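Local coordinates for extracellular solute-binding protein, family 1 (Bifidobacterium longum subsp. infantis, PDB 6FTH) that probably captures human milk oligosaccharides outside the cell and hands them to an ABC transporter for import, at residues 33-38 with 63-68; 367-372 with 407-412; 127-132 with 336-341; 39-44 with 399-404; 50-55 with 354-359. One frame throughout, in Å; residues are numbered along the deposited sequence.

Interaction 1 (33-38 with 63-68)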
# COMPACT_ATOMS: atom_id res chain seq x y z
N LEU A 33 -0.23 22.53 8.14
CA LEU A 33 -0.55 21.33 8.90
C LEU A 33 0.20 20.16 8.29
O LEU A 33 0.15 19.94 7.07
CB LEU A 33 -2.05 21.05 8.85
CG LEU A 33 -2.49 19.68 9.38
CD1 LEU A 33 -2.26 19.57 10.87
CD2 LEU A 33 -3.97 19.43 9.04
N VAL A 34 0.91 19.40 9.13
CA VAL A 34 1.61 18.20 8.68
C VAL A 34 1.16 17.04 9.54
O VAL A 34 1.35 17.05 10.76
CB VAL A 34 3.14 18.33 8.76
CG1 VAL A 34 3.81 17.11 8.13
CG2 VAL A 34 3.62 19.64 8.15
N VAL A 35 0.56 16.04 8.91
CA VAL A 35 0.21 14.78 9.56
C VAL A 35 1.47 13.93 9.51
O VAL A 35 2.03 13.69 8.43
CB VAL A 35 -0.96 14.10 8.85
CG1 VAL A 35 -1.36 12.82 9.54
CG2 VAL A 35 -2.16 15.06 8.73
N LYS A 36 1.95 13.51 10.68
CA LYS A 36 3.28 12.96 10.85
C LYS A 36 3.31 11.43 10.90
O LYS A 36 2.47 10.78 11.54
CB LYS A 36 3.91 13.50 12.13
CG LYS A 36 4.17 15.00 12.16
CD LYS A 36 5.30 15.50 11.23
CE LYS A 36 6.68 14.99 11.62
NZ LYS A 36 6.94 15.27 13.09
N ARG A 37 4.32 10.86 10.26
CA ARG A 37 4.63 9.45 10.44
C ARG A 37 5.06 9.21 11.88
O ARG A 37 5.70 10.07 12.50
CB ARG A 37 5.80 9.10 9.55
CG ARG A 37 6.15 7.64 9.45
CD ARG A 37 7.48 7.52 8.78
NE ARG A 37 7.88 6.15 8.51
CZ ARG A 37 8.46 5.34 9.40
NH1 ARG A 37 8.68 5.73 10.65
NH2 ARG A 37 8.82 4.11 9.03
N PRO A 38 4.77 8.04 12.44
CA PRO A 38 5.39 7.69 13.71
C PRO A 38 6.91 7.71 13.61
O PRO A 38 7.48 7.57 12.52
CB PRO A 38 4.87 6.27 13.98
CG PRO A 38 3.58 6.19 13.25
CD PRO A 38 3.78 7.04 12.00
N GLN A 63 2.04 23.11 12.19
CA GLN A 63 1.11 22.43 13.09
C GLN A 63 1.24 20.94 12.79
O GLN A 63 1.04 20.52 11.65
CB GLN A 63 -0.32 22.89 12.83
CG GLN A 63 -1.33 22.24 13.75
CD GLN A 63 -2.77 22.56 13.37
OE1 GLN A 63 -3.03 23.47 12.58
NE2 GLN A 63 -3.71 21.80 13.93
N GLU A 64 1.59 20.16 13.79
CA GLU A 64 1.80 18.73 13.62
C GLU A 64 0.72 17.94 14.34
O GLU A 64 0.29 18.30 15.44
CB GLU A 64 3.16 18.32 14.16
CG GLU A 64 4.30 18.97 13.43
CD GLU A 64 5.63 18.72 14.11
OE1 GLU A 64 6.37 17.81 13.68
OE2 GLU A 64 5.91 19.40 15.11
N VAL A 65 0.28 16.85 13.70
CA VAL A 65 -0.68 15.93 14.29
C VAL A 65 -0.29 14.51 13.93
O VAL A 65 0.26 14.24 12.85
CB VAL A 65 -2.11 16.23 13.80
CG1 VAL A 65 -2.47 17.67 14.12
CG2 VAL A 65 -2.23 15.98 12.30
N SER A 66 -0.57 13.57 14.84
CA SER A 66 -0.33 12.17 14.55
C SER A 66 -1.36 11.64 13.56
O SER A 66 -2.43 12.23 13.36
CB SER A 66 -0.40 11.32 15.82
OG SER A 66 -1.74 11.25 16.28
N GLU A 67 -1.03 10.51 12.94
CA GLU A 67 -1.96 9.87 12.02
C GLU A 67 -3.22 9.42 12.76
O GLU A 67 -4.33 9.60 12.25
CB GLU A 67 -1.26 8.71 11.31
CG GLU A 67 -0.25 9.21 10.27
CD GLU A 67 0.59 8.12 9.63
OE1 GLU A 67 0.76 7.02 10.19
OE2 GLU A 67 1.11 8.41 8.54
N ASP A 68 -3.06 8.89 13.97
CA ASP A 68 -4.22 8.42 14.72
C ASP A 68 -5.11 9.58 15.13
O ASP A 68 -6.34 9.47 15.08
CB ASP A 68 -3.78 7.64 15.97
CG ASP A 68 -3.29 6.24 15.64
OD1 ASP A 68 -3.67 5.70 14.58
OD2 ASP A 68 -2.51 5.68 16.44
O HOH W 1 1.70 9.37 13.67

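Interaction 2 (367-372 with 407-412)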
# COMPACT_ATOMS: atom_id res chain seq x y z
N VAL A 367 14.68 14.94 -1.35
CA VAL A 367 15.62 13.99 -0.78
C VAL A 367 15.75 14.18 0.73
O VAL A 367 15.76 13.21 1.48
CB VAL A 367 16.99 14.05 -1.50
CG1 VAL A 367 17.99 13.19 -0.77
CG2 VAL A 367 16.83 13.59 -2.95
N GLN A 368 15.81 15.44 1.18
CA GLN A 368 15.98 15.69 2.62
C GLN A 368 14.71 15.34 3.41
O GLN A 368 14.81 14.84 4.53
CB GLN A 368 16.43 17.13 2.87
CG GLN A 368 17.86 17.38 2.43
CD GLN A 368 18.33 18.76 2.85
OE1 GLN A 368 19.00 18.91 3.88
NE2 GLN A 368 17.95 19.78 2.07
N GLN A 369 13.52 15.55 2.85
CA GLN A 369 12.34 15.06 3.56
C GLN A 369 12.39 13.55 3.70
O GLN A 369 12.01 12.99 4.73
CB GLN A 369 11.06 15.42 2.82
CG GLN A 369 10.67 16.84 2.77
CD GLN A 369 9.45 16.98 1.90
OE1 GLN A 369 8.35 16.59 2.30
NE2 GLN A 369 9.65 17.41 0.65
N PHE A 370 12.76 12.86 2.63
CA PHE A 370 12.64 11.42 2.59
C PHE A 370 13.71 10.76 3.47
O PHE A 370 13.43 9.78 4.16
CB PHE A 370 12.72 10.96 1.12
CG PHE A 370 12.52 9.48 0.91
CD1 PHE A 370 11.35 8.84 1.30
CD2 PHE A 370 13.49 8.74 0.26
CE1 PHE A 370 11.19 7.47 1.11
CE2 PHE A 370 13.32 7.37 0.04
CZ PHE A 370 12.18 6.75 0.47
N LEU A 371 14.94 11.30 3.44
CA LEU A 371 16.10 10.70 4.10
C LEU A 371 16.67 11.54 5.24
O LEU A 371 17.65 11.12 5.86
CB LEU A 371 17.21 10.47 3.06
CG LEU A 371 16.81 9.59 1.88
CD1 LEU A 371 17.92 9.52 0.83
CD2 LEU A 371 16.42 8.21 2.34
N GLY A 372 16.10 12.70 5.51
CA GLY A 372 16.61 13.61 6.52
C GLY A 372 17.61 14.62 5.96
O GLY A 372 18.05 14.55 4.81
N ASP A 407 8.62 8.08 4.33
CA ASP A 407 7.69 7.72 3.27
C ASP A 407 6.41 8.55 3.30
O ASP A 407 5.67 8.53 2.32
CB ASP A 407 7.36 6.23 3.36
CG ASP A 407 6.71 5.86 4.66
OD1 ASP A 407 7.37 6.02 5.71
OD2 ASP A 407 5.53 5.49 4.64
N ARG A 408 6.15 9.30 4.37
CA ARG A 408 5.00 10.19 4.43
C ARG A 408 5.25 11.56 3.77
O ARG A 408 4.39 12.42 3.82
CB ARG A 408 4.59 10.39 5.89
CG ARG A 408 3.56 9.42 6.42
CD ARG A 408 4.01 7.96 6.40
NE ARG A 408 3.21 7.20 7.37
CZ ARG A 408 3.43 5.93 7.72
NH1 ARG A 408 4.40 5.22 7.16
NH2 ARG A 408 2.66 5.36 8.65
N PHE A 409 6.41 11.75 3.13
CA PHE A 409 6.83 13.06 2.64
C PHE A 409 5.98 13.58 1.47
O PHE A 409 5.18 12.87 0.85
CB PHE A 409 8.31 13.06 2.24
CG PHE A 409 8.63 12.46 0.85
CD1 PHE A 409 8.00 11.31 0.39
CD2 PHE A 409 9.59 13.05 0.07
CE1 PHE A 409 8.34 10.78 -0.87
CE2 PHE A 409 9.92 12.53 -1.18
CZ PHE A 409 9.31 11.41 -1.63
N SER A 410 6.21 14.86 1.19
CA SER A 410 5.51 15.63 0.16
C SER A 410 6.57 16.04 -0.86
O SER A 410 7.12 17.15 -0.80
CB SER A 410 4.84 16.84 0.75
OG SER A 410 3.95 16.44 1.76
N GLY A 411 6.83 15.17 -1.83
CA GLY A 411 7.88 15.41 -2.79
C GLY A 411 7.99 14.25 -3.75
O GLY A 411 7.10 13.39 -3.79
N TRP A 412 9.08 14.21 -4.51
CA TRP A 412 9.28 13.13 -5.46
C TRP A 412 10.76 12.84 -5.63
O TRP A 412 11.58 13.77 -5.61
CB TRP A 412 8.62 13.38 -6.82
CG TRP A 412 9.25 14.45 -7.69
CD1 TRP A 412 9.36 15.78 -7.42
CD2 TRP A 412 9.79 14.25 -9.01
NE1 TRP A 412 9.98 16.42 -8.48
CE2 TRP A 412 10.24 15.50 -9.46
CE3 TRP A 412 9.94 13.14 -9.84
CZ2 TRP A 412 10.81 15.68 -10.71
CZ3 TRP A 412 10.53 13.30 -11.08
CH2 TRP A 412 10.95 14.57 -11.50

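Interaction 3 (127-132 with 336-341)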
# COMPACT_ATOMS: atom_id res chain seq x y z
N GLN A 127 0.30 12.38 -11.81
CA GLN A 127 -0.68 13.44 -12.02
C GLN A 127 -2.09 12.87 -12.13
O GLN A 127 -3.04 13.43 -11.57
CB GLN A 127 -0.33 14.24 -13.27
CG GLN A 127 -1.32 15.34 -13.57
CD GLN A 127 -0.86 16.27 -14.68
OE1 GLN A 127 -0.02 15.90 -15.51
NE2 GLN A 127 -1.40 17.47 -14.70
N LYS A 128 -2.24 11.75 -12.83
CA LYS A 128 -3.57 11.15 -12.94
C LYS A 128 -4.12 10.77 -11.57
O LYS A 128 -5.34 10.82 -11.35
CB LYS A 128 -3.50 9.89 -13.79
CG LYS A 128 -3.18 10.17 -15.24
CD LYS A 128 -3.33 8.91 -16.06
CE LYS A 128 -3.15 9.18 -17.54
NZ LYS A 128 -3.31 7.90 -18.29
N LEU A 129 -3.26 10.36 -10.65
CA LEU A 129 -3.71 9.87 -9.36
C LEU A 129 -4.52 10.91 -8.62
O LEU A 129 -5.43 10.54 -7.85
CB LEU A 129 -2.49 9.46 -8.53
CG LEU A 129 -2.74 8.68 -7.25
CD1 LEU A 129 -3.39 7.32 -7.54
CD2 LEU A 129 -1.41 8.50 -6.49
N THR A 130 -4.23 12.20 -8.80
CA THR A 130 -4.93 13.24 -8.04
C THR A 130 -5.77 14.17 -8.91
O THR A 130 -6.27 15.18 -8.41
CB THR A 130 -3.95 14.06 -7.20
OG1 THR A 130 -3.05 14.75 -8.07
CG2 THR A 130 -3.20 13.15 -6.23
N THR A 131 -5.95 13.86 -10.19
CA THR A 131 -6.65 14.72 -11.13
C THR A 131 -7.93 14.04 -11.58
O THR A 131 -7.89 12.90 -12.05
CB THR A 131 -5.79 15.00 -12.36
OG1 THR A 131 -4.59 15.69 -11.98
CG2 THR A 131 -6.56 15.86 -13.35
N ASP A 132 -9.06 14.74 -11.45
CA ASP A 132 -10.34 14.17 -11.86
C ASP A 132 -10.50 14.28 -13.37
O ASP A 132 -9.71 14.93 -14.06
CB ASP A 132 -11.48 14.78 -11.06
CG ASP A 132 -11.73 16.26 -11.36
OD1 ASP A 132 -11.43 16.72 -12.48
OD2 ASP A 132 -12.22 16.94 -10.45
N PHE A 336 3.59 5.72 -5.23
CA PHE A 336 2.85 6.98 -5.13
C PHE A 336 1.87 7.00 -3.97
O PHE A 336 1.27 5.98 -3.61
CB PHE A 336 2.01 7.23 -6.39
CG PHE A 336 2.79 7.26 -7.67
CD1 PHE A 336 3.99 7.94 -7.78
CD2 PHE A 336 2.32 6.61 -8.79
CE1 PHE A 336 4.70 7.96 -8.98
CE2 PHE A 336 3.04 6.63 -9.98
CZ PHE A 336 4.23 7.29 -10.06
N GLU A 337 1.67 8.20 -3.42
CA GLU A 337 0.62 8.49 -2.46
C GLU A 337 -0.10 9.74 -2.93
O GLU A 337 0.49 10.62 -3.55
CB GLU A 337 1.20 8.68 -1.04
CG GLU A 337 1.89 7.44 -0.47
CD GLU A 337 0.91 6.31 -0.14
OE1 GLU A 337 -0.29 6.58 0.11
OE2 GLU A 337 1.35 5.15 -0.13
N ALA A 338 -1.40 9.82 -2.63
CA ALA A 338 -2.27 10.80 -3.28
C ALA A 338 -2.68 11.98 -2.40
O ALA A 338 -3.47 12.81 -2.86
CB ALA A 338 -3.54 10.11 -3.76
N ASP A 339 -2.16 12.09 -1.18
CA ASP A 339 -2.67 13.03 -0.19
C ASP A 339 -1.60 14.00 0.31
O ASP A 339 -1.58 14.34 1.49
CB ASP A 339 -3.26 12.27 0.99
CG ASP A 339 -2.21 11.53 1.80
OD1 ASP A 339 -1.22 11.03 1.23
OD2 ASP A 339 -2.37 11.43 3.03
N ARG A 340 -0.72 14.48 -0.55
CA ARG A 340 0.53 15.03 -0.04
C ARG A 340 0.68 16.55 -0.10
O ARG A 340 1.67 17.09 0.42
CB ARG A 340 1.71 14.28 -0.67
CG ARG A 340 1.66 12.79 -0.32
CD ARG A 340 1.92 12.59 1.17
NE ARG A 340 1.61 11.25 1.68
CZ ARG A 340 2.49 10.27 1.79
NH1 ARG A 340 3.76 10.40 1.36
NH2 ARG A 340 2.11 9.10 2.32
N PHE A 341 -0.27 17.28 -0.68
CA PHE A 341 -0.25 18.74 -0.59
C PHE A 341 -1.58 19.30 -1.03
O PHE A 341 -2.02 19.06 -2.16
CB PHE A 341 0.85 19.32 -1.51
CG PHE A 341 1.03 20.82 -1.38
CD1 PHE A 341 0.15 21.71 -2.00
CD2 PHE A 341 2.09 21.34 -0.64
CE1 PHE A 341 0.32 23.08 -1.88
CE2 PHE A 341 2.25 22.72 -0.51
CZ PHE A 341 1.36 23.58 -1.12

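Interaction 4 (39-44 with 399-404)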
# COMPACT_ATOMS: atom_id res chain seq x y z
N ALA A 39 7.55 7.93 14.75
CA ALA A 39 9.01 7.81 14.91
C ALA A 39 9.78 8.99 14.34
O ALA A 39 11.02 8.91 14.26
CB ALA A 39 9.58 6.52 14.31
N THR A 40 9.11 10.07 13.98
CA THR A 40 9.74 11.28 13.46
C THR A 40 9.94 12.31 14.57
O THR A 40 9.13 12.41 15.50
CB THR A 40 8.90 11.86 12.32
OG1 THR A 40 7.54 12.05 12.75
CG2 THR A 40 8.92 10.96 11.11
N ASP A 41 11.05 13.04 14.48
CA ASP A 41 11.29 14.21 15.31
C ASP A 41 10.29 15.30 14.95
O ASP A 41 9.55 15.21 13.96
CB ASP A 41 12.72 14.72 15.09
CG ASP A 41 13.26 15.56 16.25
OD1 ASP A 41 12.49 15.94 17.16
OD2 ASP A 41 14.49 15.82 16.25
N LYS A 42 10.23 16.32 15.79
CA LYS A 42 9.45 17.49 15.47
C LYS A 42 10.07 18.19 14.26
O LYS A 42 11.29 18.24 14.12
CB LYS A 42 9.47 18.41 16.69
CG LYS A 42 8.31 19.38 16.80
CD LYS A 42 8.42 20.39 15.68
CE LYS A 42 7.59 21.59 15.86
NZ LYS A 42 7.38 22.22 14.56
N ILE A 43 9.23 18.70 13.36
CA ILE A 43 9.73 19.33 12.14
C ILE A 43 10.62 20.53 12.45
O ILE A 43 11.62 20.77 11.76
CB ILE A 43 8.56 19.73 11.21
CG1 ILE A 43 7.81 18.50 10.75
CG2 ILE A 43 9.09 20.49 9.97
CD1 ILE A 43 6.61 18.83 9.84
N ALA A 44 10.24 21.34 13.44
CA ALA A 44 11.06 22.49 13.82
C ALA A 44 12.48 22.08 14.17
O ALA A 44 13.40 22.90 14.05
CB ALA A 44 10.41 23.25 14.98
N ASP A 399 15.13 5.72 18.06
CA ASP A 399 15.02 6.79 19.05
C ASP A 399 13.75 7.61 18.88
O ASP A 399 13.51 8.53 19.68
CB ASP A 399 16.22 7.75 18.95
CG ASP A 399 17.55 7.12 19.36
OD1 ASP A 399 17.58 6.05 20.00
OD2 ASP A 399 18.59 7.72 19.02
N ASN A 400 12.95 7.33 17.86
CA ASN A 400 11.76 8.11 17.53
C ASN A 400 12.12 9.56 17.20
O ASN A 400 11.34 10.49 17.46
CB ASN A 400 10.69 8.00 18.61
CG ASN A 400 10.09 6.62 18.67
OD1 ASN A 400 9.72 6.05 17.65
ND2 ASN A 400 10.02 6.05 19.87
N LEU A 401 13.28 9.75 16.59
CA LEU A 401 13.81 11.07 16.28
C LEU A 401 14.23 11.15 14.82
O LEU A 401 15.22 11.80 14.48
CB LEU A 401 14.97 11.43 17.20
CG LEU A 401 14.59 11.62 18.67
CD1 LEU A 401 15.85 11.67 19.54
CD2 LEU A 401 13.77 12.89 18.82
N PHE A 402 13.48 10.50 13.93
CA PHE A 402 13.87 10.54 12.52
C PHE A 402 13.83 11.99 12.04
O PHE A 402 12.80 12.66 12.21
CB PHE A 402 12.97 9.67 11.65
CG PHE A 402 13.54 9.49 10.27
CD1 PHE A 402 14.63 8.66 10.07
CD2 PHE A 402 13.01 10.16 9.18
CE1 PHE A 402 15.18 8.49 8.80
CE2 PHE A 402 13.57 10.00 7.91
CZ PHE A 402 14.66 9.16 7.73
N PRO A 403 14.92 12.50 11.40
CA PRO A 403 14.98 13.92 11.03
C PRO A 403 14.42 14.21 9.65
O PRO A 403 14.94 15.06 8.91
CB PRO A 403 16.48 14.22 11.09
CG PRO A 403 17.07 12.93 10.56
CD PRO A 403 16.21 11.83 11.17
N GLY A 404 13.32 13.56 9.34
CA GLY A 404 12.59 13.84 8.12
C GLY A 404 11.19 13.28 8.22
O GLY A 404 10.75 12.82 9.27
O HOH W 2 16.02 14.91 14.26

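Interaction 5 (50-55 with 354-359)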
# COMPACT_ATOMS: atom_id res chain seq x y z
N LYS A 50 14.25 24.25 8.45
CA LYS A 50 14.72 25.62 8.65
C LYS A 50 15.25 26.21 7.35
O LYS A 50 14.93 27.36 7.00
CB LYS A 50 15.80 25.63 9.74
CG LYS A 50 15.28 25.41 11.14
CD LYS A 50 16.29 25.89 12.19
CE LYS A 50 15.74 25.75 13.61
NZ LYS A 50 14.34 26.26 13.78
N ASP A 51 16.03 25.42 6.61
CA ASP A 51 16.49 25.84 5.29
C ASP A 51 15.31 26.15 4.37
O ASP A 51 15.33 27.14 3.64
CB ASP A 51 17.34 24.73 4.64
CG ASP A 51 18.66 24.49 5.35
OD1 ASP A 51 19.02 25.28 6.25
OD2 ASP A 51 19.35 23.51 4.99
N LEU A 52 14.28 25.29 4.39
CA LEU A 52 13.17 25.48 3.48
C LEU A 52 12.47 26.80 3.74
O LEU A 52 12.13 27.53 2.81
CB LEU A 52 12.18 24.32 3.64
CG LEU A 52 10.87 24.36 2.86
CD1 LEU A 52 11.15 24.30 1.39
CD2 LEU A 52 9.97 23.20 3.31
N GLU A 53 12.24 27.10 5.02
CA GLU A 53 11.60 28.34 5.41
C GLU A 53 12.39 29.54 4.93
O GLU A 53 11.83 30.49 4.38
CB GLU A 53 11.44 28.38 6.93
CG GLU A 53 10.70 29.59 7.40
CD GLU A 53 10.35 29.52 8.89
OE1 GLU A 53 10.97 28.71 9.61
OE2 GLU A 53 9.45 30.25 9.31
N ALA A 54 13.71 29.51 5.12
CA ALA A 54 14.55 30.61 4.62
C ALA A 54 14.43 30.73 3.11
O ALA A 54 14.25 31.84 2.57
CB ALA A 54 16.00 30.34 5.01
N ASP A 55 14.51 29.60 2.41
CA ASP A 55 14.47 29.62 0.95
C ASP A 55 13.12 30.08 0.44
O ASP A 55 13.03 30.61 -0.67
CB ASP A 55 14.76 28.23 0.39
CG ASP A 55 16.22 27.87 0.47
OD1 ASP A 55 17.04 28.69 0.99
OD2 ASP A 55 16.57 26.76 0.01
N LEU A 354 2.53 28.38 -2.93
CA LEU A 354 2.91 27.70 -4.17
C LEU A 354 4.43 27.64 -4.32
O LEU A 354 4.97 26.66 -4.83
CB LEU A 354 2.26 28.41 -5.35
CG LEU A 354 0.72 28.28 -5.41
CD1 LEU A 354 0.12 29.25 -6.45
CD2 LEU A 354 0.30 26.82 -5.72
N LYS A 355 5.14 28.68 -3.86
CA LYS A 355 6.59 28.60 -3.84
C LYS A 355 7.06 27.51 -2.89
O LYS A 355 8.01 26.77 -3.20
CB LYS A 355 7.18 29.95 -3.44
CG LYS A 355 8.68 29.87 -3.20
CD LYS A 355 9.41 31.18 -3.45
CE LYS A 355 8.99 32.25 -2.52
NZ LYS A 355 10.04 33.34 -2.46
N LEU A 356 6.39 27.38 -1.74
CA LEU A 356 6.70 26.29 -0.81
C LEU A 356 6.49 24.91 -1.46
O LEU A 356 7.32 24.01 -1.30
CB LEU A 356 5.83 26.43 0.44
CG LEU A 356 5.92 25.32 1.49
CD1 LEU A 356 7.33 25.27 2.07
CD2 LEU A 356 4.91 25.55 2.60
N ALA A 357 5.38 24.73 -2.17
CA ALA A 357 5.17 23.48 -2.91
C ALA A 357 6.31 23.24 -3.89
O ALA A 357 6.86 22.14 -3.98
CB ALA A 357 3.85 23.53 -3.67
N ASN A 358 6.65 24.26 -4.67
CA ASN A 358 7.68 24.08 -5.67
C ASN A 358 8.98 23.64 -5.02
O ASN A 358 9.68 22.77 -5.55
CB ASN A 358 7.88 25.38 -6.45
CG ASN A 358 8.77 25.17 -7.63
OD1 ASN A 358 8.54 24.28 -8.44
ND2 ASN A 358 9.86 25.94 -7.70
N LEU A 359 9.31 24.22 -3.86
CA LEU A 359 10.56 23.88 -3.19
C LEU A 359 10.51 22.48 -2.58
O LEU A 359 11.49 21.72 -2.65
CB LEU A 359 10.89 24.93 -2.14
CG LEU A 359 11.23 26.31 -2.70
CD1 LEU A 359 11.41 27.30 -1.57
CD2 LEU A 359 12.51 26.24 -3.55
O HOH W 3 12.55 32.82 -2.07

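Interaction 1 (33-38 with 63-68)
E64 OE1 is gripped twice: K36 NZ makes a salt bridge to it at 2.7 Å, nearly along the C-O axis of that oxygen, and the backbone N of I43 also donates to it. Bends at chi2, chi3 and chi4 fold the lysine chain back along E64, CD and CE both close to OE1, and NZ also donates to D41 O. An alanine in place of K36 would probably leave the E64 carboxylate without its close positive partner and D41 O without this donor. The backbones pair in parallel: V34 N bonds to Q63 O (2.8 Å), V65 N to V34 O, and K36 N to V65 O. On the face opposite the salt bridge, L33 CD1 lies 3.8 Å from V65 CG1, the two side chains crossing near a right angle, and V35 CG2 meets V65 CG2 at 3.7 Å. Past the strands, E67 CG packs on V35 CG1, and a water links K36 O to E67 N; the E67 carboxylate itself is held by H89 and R408. Strand 29-36, helix 47-56 and strand 59-66 follow one another as a beta-alpha-beta unit, with W70 of helix 67-80 touching L33, V35 and V65, and strand 86-88 on the other flank of 29-36.

Interaction 2 (367-372 with 407-412)
Q369 and F409 bring the last turns of helix 363-371 against an irregular loop, their CA atoms 5.9 Å apart, with the loop leaving a short 3-10 turn at R408. The Q369 carboxamide pairs with both backbone groups of S410: OE1 accepts from S410 N at 3.0 Å, and NE2 donates to S410 O at 2.9 Å. The second bond lies in the amide plane of Q369 but comes from above the carbonyl plane of S410, 61° out of it. NE2 also donates to Y365 O one turn back, which ties the amide to its own helix. A leucine in place of Q369 would probably leave S410 N and O without these partners and let the loop shift. Next to it F370 CB sits over one face of the F409 ring, 4.2 Å from its centroid, while Q369 CB meets the same ring at its edge. F409 CB points toward the helix, and CG lies between the backbone N and the carbonyl carbon (chi1 80°). The two phenyl rings are oblique, planes at 38°, and the F370 edge reaches D407 CA. This two-bond carboxamide clamp fastens loop 407-412 to helix 363-371 within an alpha/beta lobe, consistent with the type 2 periplasmic-binding-protein fold of the family.

Interaction 3 (127-132 with 336-341)
L129 of helix 124-130 reaches toward the chain at F336 and A338. From CB, which points at the opposing segment, the side chain runs to CG, set anti to the backbone N (chi1 -169°) and lying 3.9 Å from A338 CB. Of the two methyls, CD2 does the touching: it is 3.6 Å from F336 CB and 3.8 Å from A338 CB, and it also brushes the backbone carbonyl carbon of E337. The leucine and phenylalanine side chains approach each other obliquely, and the meeting is with F336 CB, not with its ring. This is helix-on-strand packing: the short strand 336-337 pairs antiparallel with strand 140-143, and the chain turns a corner at A338 before entering strand 339-343. Just past the corner R340 and F341 both face L140, a classic beta bulge. Beside the leucine, T130 CG2 stands anti to its carbonyl carbon and comes 3.4 Å from A338 O, with A338 CB at 3.9 Å, while OG1 bonds to A139 O. A338 O, buried under the T130 methyl, has no hydrogen-bonding partner in the model. P93, at the start of helix 93-98, packs against both T130 and A338.

Interaction 4 (39-44 with 399-404)
A39 and N400 both have positive phi (77° and 60°) where their CA atoms come 3.8 Å apart, and CG of D41, anti to the backbone N (chi1 -157°), lies against L401 CD2. A39 O accepts from F402 N at 2.9 Å, in the carbonyl plane and on a lone pair. Two residues on, D41 N donates to F402 O at 2.9 Å, this time tilted from the carbonyl plane. The pair of bonds flanks T40 and forms a single isolated beta bridge between T40 and F402, joining the loop after strand 29-36 to the loop after helix 390-398. That helix ends in a Schellman motif at N400, whose positive phi turns the chain into the bridge. N400 OD1 lies 3.3 Å from A39 CA and close to its CB. Next to the bridge, L401 CD2 is 3.7 Å from D41 CG, the two side chains crossing at a slant, and a water spans D41 OD2 and L401 O. D41 OD1 accepts from K42 N and from N45 ND2, two bonds that pin the carboxylate's rotation. The T40 methyl CG2 presses on G404 O at 3.2 Å, whereas its OG1 hydrogen-bonds to R37 O. The F402 ring meets Y393 of helix 390-398 edge-to-face.

Interaction 5 (50-55 with 354-359)
Helix 47-56, the helix of the beta-alpha-beta unit formed with strands 29-36 and 59-66, packs here on helix 350-360, a piece of chain almost three hundred residues later. The two short segments run at 133° to each other, with axes 10.3 Å apart at closest approach, and the contact between them is made mainly by leucines. L52 supplies the largest share from its helix. Its CG is anti to the backbone N (chi1 175°), and the two methyls divide the work: CD2 touches L356 CD1 at 3.6 Å, while CD1 reaches L359 CB, also at 3.6 Å. L52 and L356 have the same rotamer and cross at about a right angle, with L356 CD1 set against both CG and CD2 of L52; L52 meets L359 more obliquely. L359 CB points toward the other helix, and CD1 lies 3.8 Å from D55 O and 4.0 Å from D55 CB. A water donates to D55 O at 2.7 Å and accepts from K355 NZ at 2.6 Å, linking the two helices; K355 NZ also has a weak bond to C56 O. The D55 carboxylate bonds to the hydroxyl of Y365 on helix 363-371, and Y365 also packs against L52. L356 also touches I60 of strand 59-66, and A357 touches F341 of strand 339-343.

How the interactions relate
All five contacts lie in one lobe of the chain, and most of them touch one another. Interactions 1 and 2 are joined by two salt bridges, E67 OE2 to R408 NE at 2.7 Å and R37 NE to D407 OD1 at 2.8 Å. Interaction 4 leans on interaction 1, with K36 NZ to D41 O at 2.7 Å, and on interaction 2 through the F402 ring beside F370 O. The loop of interaction 2 also reaches interaction 3, where S410 OG lies 2.7 Å from R340 O. F341 CZ, 3.6 Å from A357 CB, ties interaction 3 to interaction 5. Interactions 3 and 4 stay apart, centres about 25 Å from each other.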